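Local coordinates for protein ribonuclease (Nicotiana glutinosa, PDB 1IYB) that cleaves RNA as a member of the ribonuclease T2 family and binds a guanine nucleotide, here guanosine-5'-monophosphate, at residues Cys22-Ser27 with Asn171-Gln176; Ile162-Asp167 with Ser201-Pro206. One frame throughout, in Å; residues are numbered along the deposited sequence.

Overall arrangement
Contact 1 (Cys22-Ser27 with Asn171-Gln176) and contact 2 (Ile162-Asp167 with Ser201-Pro206) have centres about 8 Å apart and lie on the same side of the chain's centre. Strands 161-166 and 172-182, neighbours in the four-stranded antiparallel sheet, join them, as in the probable bond from Glu163 N to Gln176 O at 2.9 Å. A second probable bond runs from Leu174 N to Glu204 O, 2.8 Å, tying contact 1 to the C-terminal segment. The link to the nucleotide is Tyr175, which touches guanosine-5'-monophosphate; the side chains of Thr24 and Cys164 lie about 10 and 14 Å from the ligand.

Contact 1: Cys22-Ser27 with Asn171-Gln176; sequences CDTKQS and NSQLYQ
Gln173 NE2 is gripped chiefly by Asp23 OD2, to which it donates a hydrogen bond of 2.7 Å at an N-H...O angle of 177°; Glu204 OE1 adds a weak second one. The oxygen receives the donor on its syn lone pair and lies in the amide plane. Carboxylate and amide, reaching from opposite directions, have planes only 7° apart, so the two flat groups meet nearly in one plane. The second carboxylate oxygen, Asp23 OD1, and the amide oxygen, Gln173 OE1, are consequently only 2.8 Å apart, a spacing that may mean the acid holds a proton, which nearby Asp167 and Glu204 could encourage. Gln173 OE1 also accepts from Asn165 ND2, fixing the amide's orientation from a neighbouring strand. The extended chain of Gln173 and the shorter Asp23 together bridge the 10.0 Å from Asp23 CA to Gln173 CA. On the loop, Asp23 CG lies between its own N and carbonyl carbon (chi1 67°), and the carboxylate thereby projects at the strand. Without that carboxylate, as with an alanine here, Gln173 NE2 would probably keep little beyond its weak bond to Glu204, and the amide would be freer to turn. Beside this pair, Thr24 CG2 comes within 4.4 Å of Gln173 OE1, while Thr24 OG1 accepts from Gln26 N at 3.1 Å, closing an ST turn. Farther along strand 172-182, Tyr175 and Gln176 both face Glu163, which defines a classic beta bulge in the T2-family sheet, with Tyr175 belonging to the nucleotide pocket.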
loop_
_atom_site.group_PDB
_atom_site.type_symbol
_atom_site.label_atom_id
_atom_site.label_comp_id
_atom_site.label_asym_id
_atom_site.label_seq_id
_atom_site.Cartn_x
_atom_site.Cartn_y
_atom_site.Cartn_z
ATOM N N CYS A 22 -5.927 21.330 -6.893
ATOM C CA CYS A 22 -6.858 21.692 -7.956
ATOM C C CYS A 22 -6.347 22.346 -9.236
ATOM O O CYS A 22 -7.149 22.674 -10.110
ATOM C CB CYS A 22 -7.945 22.589 -7.370
ATOM S SG CYS A 22 -9.174 21.727 -6.343
ATOM N N ASP A 23 -5.039 22.539 -9.368
ATOM C CA ASP A 23 -4.522 23.180 -10.574
ATOM C C ASP A 23 -3.622 22.285 -11.421
ATOM O O ASP A 23 -2.763 22.777 -12.155
ATOM C CB ASP A 23 -3.776 24.464 -10.199
ATOM C CG ASP A 23 -2.507 24.190 -9.423
ATOM O OD1 ASP A 23 -2.328 23.040 -8.976
ATOM O OD2 ASP A 23 -1.695 25.124 -9.255
ATOM N N THR A 24 -3.820 20.974 -11.326
ATOM C CA THR A 24 -3.019 20.037 -12.103
ATOM C C THR A 24 -3.800 19.630 -13.349
ATOM O O THR A 24 -4.877 20.166 -13.618
ATOM C CB THR A 24 -2.688 18.765 -11.300
ATOM O OG1 THR A 24 -3.871 17.968 -11.154
ATOM C CG2 THR A 24 -2.151 19.129 -9.923
ATOM N N LYS A 25 -3.256 18.681 -14.106
ATOM C CA LYS A 25 -3.919 18.209 -15.315
ATOM C C LYS A 25 -5.135 17.354 -14.972
ATOM O O LYS A 25 -6.019 17.158 -15.806
ATOM C CB LYS A 25 -2.944 17.403 -16.176
ATOM C CG LYS A 25 -1.775 18.215 -16.710
ATOM C CD LYS A 25 -0.899 17.385 -17.637
ATOM C CE LYS A 25 0.254 18.209 -18.191
ATOM N NZ LYS A 25 -0.228 19.403 -18.943
ATOM N N GLN A 26 -5.173 16.845 -13.744
ATOM C CA GLN A 26 -6.286 16.018 -13.292
ATOM C C GLN A 26 -7.393 16.911 -12.738
ATOM O O GLN A 26 -7.144 18.052 -12.348
ATOM C CB GLN A 26 -5.828 15.048 -12.202
ATOM C CG GLN A 26 -4.640 14.189 -12.585
ATOM C CD GLN A 26 -4.308 13.161 -11.523
ATOM O OE1 GLN A 26 -5.059 12.210 -11.306
ATOM N NE2 GLN A 26 -3.180 13.352 -10.846
ATOM N N SER A 27 -8.611 16.387 -12.700
ATOM C CA SER A 27 -9.741 17.157 -12.198
ATOM C C SER A 27 -9.871 17.080 -10.686
ATOM O O SER A 27 -9.454 16.108 -10.058
ATOM C CB SER A 27 -11.044 16.659 -12.829
ATOM O OG SER A 27 -11.342 15.340 -12.402
ATOM N N ASN A 171 5.011 24.067 -13.354
ATOM C CA ASN A 171 5.695 24.671 -12.218
ATOM C C ASN A 171 5.603 23.813 -10.961
ATOM O O ASN A 171 4.565 23.210 -10.681
ATOM C CB ASN A 171 5.114 26.055 -11.919
ATOM C CG ASN A 171 5.436 27.073 -12.996
ATOM O OD1 ASN A 171 5.082 28.245 -12.877
ATOM N ND2 ASN A 171 6.109 26.631 -14.052
ATOM N N SER A 172 6.704 23.757 -10.216
ATOM C CA SER A 172 6.759 23.009 -8.967
ATOM C C SER A 172 6.026 23.880 -7.954
ATOM O O SER A 172 6.237 25.094 -7.907
ATOM C CB SER A 172 8.212 22.805 -8.539
ATOM O OG SER A 172 8.294 22.065 -7.335
ATOM N N GLN A 173 5.170 23.273 -7.140
ATOM C CA GLN A 173 4.395 24.044 -6.180
ATOM C C GLN A 173 4.239 23.392 -4.811
ATOM O O GLN A 173 4.298 22.166 -4.678
ATOM C CB GLN A 173 3.007 24.309 -6.765
ATOM C CG GLN A 173 2.276 23.031 -7.134
ATOM C CD GLN A 173 0.931 23.272 -7.791
ATOM O OE1 GLN A 173 0.157 22.335 -7.989
ATOM N NE2 GLN A 173 0.648 24.521 -8.139
ATOM N N LEU A 174 4.038 24.233 -3.801
ATOM C CA LEU A 174 3.841 23.780 -2.425
ATOM C C LEU A 174 2.534 22.995 -2.388
ATOM O O LEU A 174 1.463 23.560 -2.601
ATOM C CB LEU A 174 3.744 24.987 -1.491
ATOM C CG LEU A 174 3.484 24.726 -0.005
ATOM C CD1 LEU A 174 4.600 23.874 0.566
ATOM C CD2 LEU A 174 3.384 26.050 0.738
ATOM N N TYR A 175 2.621 21.701 -2.098
ATOM C CA TYR A 175 1.441 20.844 -2.081
ATOM C C TYR A 175 1.014 20.363 -0.690
ATOM O O TYR A 175 -0.115 20.611 -0.269
ATOM C CB TYR A 175 1.695 19.668 -3.028
ATOM C CG TYR A 175 0.626 18.607 -3.062
ATOM C CD1 TYR A 175 -0.726 18.944 -3.063
ATOM C CD2 TYR A 175 0.970 17.259 -3.126
ATOM C CE1 TYR A 175 -1.709 17.960 -3.126
ATOM C CE2 TYR A 175 -0.001 16.272 -3.191
ATOM C CZ TYR A 175 -1.337 16.629 -3.190
ATOM O OH TYR A 175 -2.302 15.650 -3.251
ATOM N N GLN A 176 1.894 19.671 0.025
ATOM C CA GLN A 176 1.541 19.198 1.362
ATOM C C GLN A 176 2.638 19.501 2.370
ATOM O O GLN A 176 3.814 19.611 2.015
ATOM C CB GLN A 176 1.264 17.689 1.354
ATOM C CG GLN A 176 0.234 17.250 0.324
ATOM C CD GLN A 176 -0.337 15.880 0.618
ATOM O OE1 GLN A 176 -1.376 15.759 1.260
ATOM N NE2 GLN A 176 0.347 14.839 0.159
#

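Contact 2: Ile162-Asp167 with Ser201-Pro206; sequences IECNVD and SSIEFP
Ile203 meets Cys164 at the place where the short strand 202-204 passes an outermost strand, 161-166, of the T2-family antiparallel sheet. The two backbones are too far apart to pair, with 8.1 Å from Cys164 CA to Ile203 CA, so side chains make the contact. Two branches of Ile203 address the sulfur: CD1 lies 3.6 Å from Cys164 SG, and CG2 lies 3.7 Å from that same SG. Placing CG1 between N and the carbonyl carbon (chi1 59°), with CG2 beside N, brings both methyls to one atom. That sulfur is locked in a disulfide with Cys199, which gives the isoleucine a fixed surface to pack on. Ile203 CD1 also reaches Ile162 CG2, though loosely at 4.4 Å, and Ile148 of helix 145-156 touches both isoleucines, closing a buried apolar patch.

The next residue, Glu204, changes the chemistry. Its chain runs out extended, CG opposite the backbone N (chi1 168°), and carries its carboxylate to that of Asp167. The side chains cross at about a right angle, with carboxylate planes 81° apart. If both acids are ionised, two like charges lie close together here, which would tend to raise the proton affinity of one. Asp167 OD2 accepts from Asn171 N, while Phe205 and Pro206, next along the segment, both turn to Trp17. Between the two acids, the tightest spacing is the 3.2 Å from Asp167 OD1 to Glu204 OE1.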
loop_
_atom_site.group_PDB
_atom_site.type_symbol
_atom_site.label_atom_id
_atom_site.label_comp_id
_atom_site.label_asym_id
_atom_site.label_seq_id
_atom_site.Cartn_x
_atom_site.Cartn_y
_atom_site.Cartn_z
ATOM N N ILE A 162 8.239 19.169 3.600
ATOM C CA ILE A 162 7.506 19.828 2.524
ATOM C C ILE A 162 7.434 18.950 1.273
ATOM O O ILE A 162 8.458 18.471 0.785
ATOM C CB ILE A 162 8.175 21.170 2.141
ATOM C CG1 ILE A 162 8.396 22.026 3.392
ATOM C CG2 ILE A 162 7.309 21.908 1.132
ATOM C CD1 ILE A 162 7.123 22.403 4.130
ATOM N N GLU A 163 6.224 18.746 0.759
ATOM C CA GLU A 163 6.023 17.938 -0.440
ATOM C C GLU A 163 5.469 18.819 -1.545
ATOM O O GLU A 163 4.588 19.645 -1.304
ATOM C CB GLU A 163 5.029 16.804 -0.175
ATOM C CG GLU A 163 4.885 15.837 -1.342
ATOM C CD GLU A 163 3.667 14.937 -1.222
ATOM O OE1 GLU A 163 3.190 14.723 -0.089
ATOM O OE2 GLU A 163 3.195 14.438 -2.264
ATOM N N CYS A 164 5.983 18.632 -2.755
ATOM C CA CYS A 164 5.545 19.406 -3.907
ATOM C C CYS A 164 4.984 18.516 -5.000
ATOM O O CYS A 164 5.279 17.325 -5.058
ATOM C CB CYS A 164 6.724 20.191 -4.496
ATOM S SG CYS A 164 7.380 21.472 -3.387
ATOM N N ASN A 165 4.146 19.103 -5.844
ATOM C CA ASN A 165 3.608 18.399 -6.997
ATOM C C ASN A 165 3.714 19.408 -8.136
ATOM O O ASN A 165 4.282 20.486 -7.952
ATOM C CB ASN A 165 2.166 17.900 -6.767
ATOM C CG ASN A 165 1.121 19.009 -6.750
ATOM O OD1 ASN A 165 -0.075 18.729 -6.877
ATOM N ND2 ASN A 165 1.547 20.245 -6.578
ATOM N N VAL A 166 3.197 19.076 -9.310
ATOM C CA VAL A 166 3.303 19.990 -10.437
ATOM C C VAL A 166 1.941 20.450 -10.930
ATOM O O VAL A 166 0.994 19.669 -10.961
ATOM C CB VAL A 166 4.057 19.323 -11.609
ATOM C CG1 VAL A 166 4.243 20.314 -12.739
ATOM C CG2 VAL A 166 5.402 18.798 -11.129
ATOM N N ASP A 167 1.846 21.721 -11.307
ATOM C CA ASP A 167 0.591 22.259 -11.816
ATOM C C ASP A 167 0.533 21.978 -13.313
ATOM O O ASP A 167 1.358 21.230 -13.836
ATOM C CB ASP A 167 0.495 23.767 -11.545
ATOM C CG ASP A 167 1.515 24.579 -12.329
ATOM O OD1 ASP A 167 1.612 25.799 -12.078
ATOM O OD2 ASP A 167 2.210 24.011 -13.196
ATOM N N SER A 201 14.351 24.370 -5.515
ATOM C CA SER A 201 14.861 25.336 -4.546
ATOM C C SER A 201 13.826 26.433 -4.291
ATOM O O SER A 201 13.720 26.954 -3.179
ATOM C CB SER A 201 16.168 25.953 -5.054
ATOM O OG SER A 201 15.983 26.567 -6.318
ATOM N N SER A 202 13.076 26.785 -5.332
ATOM C CA SER A 202 12.030 27.796 -5.228
ATOM C C SER A 202 10.746 27.178 -5.771
ATOM O O SER A 202 10.757 26.537 -6.827
ATOM C CB SER A 202 12.393 29.044 -6.039
ATOM O OG SER A 202 12.435 28.761 -7.425
ATOM N N ILE A 203 9.646 27.367 -5.050
ATOM C CA ILE A 203 8.364 26.800 -5.454
ATOM C C ILE A 203 7.204 27.784 -5.397
ATOM O O ILE A 203 7.216 28.739 -4.621
ATOM C CB ILE A 203 8.004 25.578 -4.581
ATOM C CG1 ILE A 203 7.925 25.994 -3.109
ATOM C CG2 ILE A 203 9.038 24.478 -4.778
ATOM C CD1 ILE A 203 7.569 24.856 -2.156
ATOM N N GLU A 204 6.193 27.529 -6.221
ATOM C CA GLU A 204 5.013 28.381 -6.278
ATOM C C GLU A 204 4.010 28.048 -5.178
ATOM O O GLU A 204 3.884 26.897 -4.766
ATOM C CB GLU A 204 4.317 28.233 -7.637
ATOM C CG GLU A 204 2.932 28.870 -7.677
ATOM C CD GLU A 204 2.131 28.494 -8.910
ATOM O OE1 GLU A 204 2.055 27.288 -9.237
ATOM O OE2 GLU A 204 1.563 29.406 -9.546
ATOM N N PHE A 205 3.307 29.071 -4.705
ATOM C CA PHE A 205 2.271 28.921 -3.685
ATOM C C PHE A 205 1.053 29.491 -4.415
ATOM O O PHE A 205 0.717 30.667 -4.266
ATOM C CB PHE A 205 2.624 29.758 -2.445
ATOM C CG PHE A 205 1.771 29.465 -1.227
ATOM C CD1 PHE A 205 0.873 28.399 -1.210
ATOM C CD2 PHE A 205 1.887 30.254 -0.087
ATOM C CE1 PHE A 205 0.103 28.128 -0.072
ATOM C CE2 PHE A 205 1.126 29.995 1.056
ATOM C CZ PHE A 205 0.231 28.928 1.061
ATOM N N PRO A 206 0.381 28.654 -5.223
ATOM C CA PRO A 206 -0.795 29.049 -6.006
ATOM C C PRO A 206 -2.011 29.534 -5.236
ATOM O O PRO A 206 -2.298 29.074 -4.136
ATOM C CB PRO A 206 -1.098 27.796 -6.824
ATOM C CG PRO A 206 -0.720 26.705 -5.892
ATOM C CD PRO A 206 0.604 27.200 -5.328
#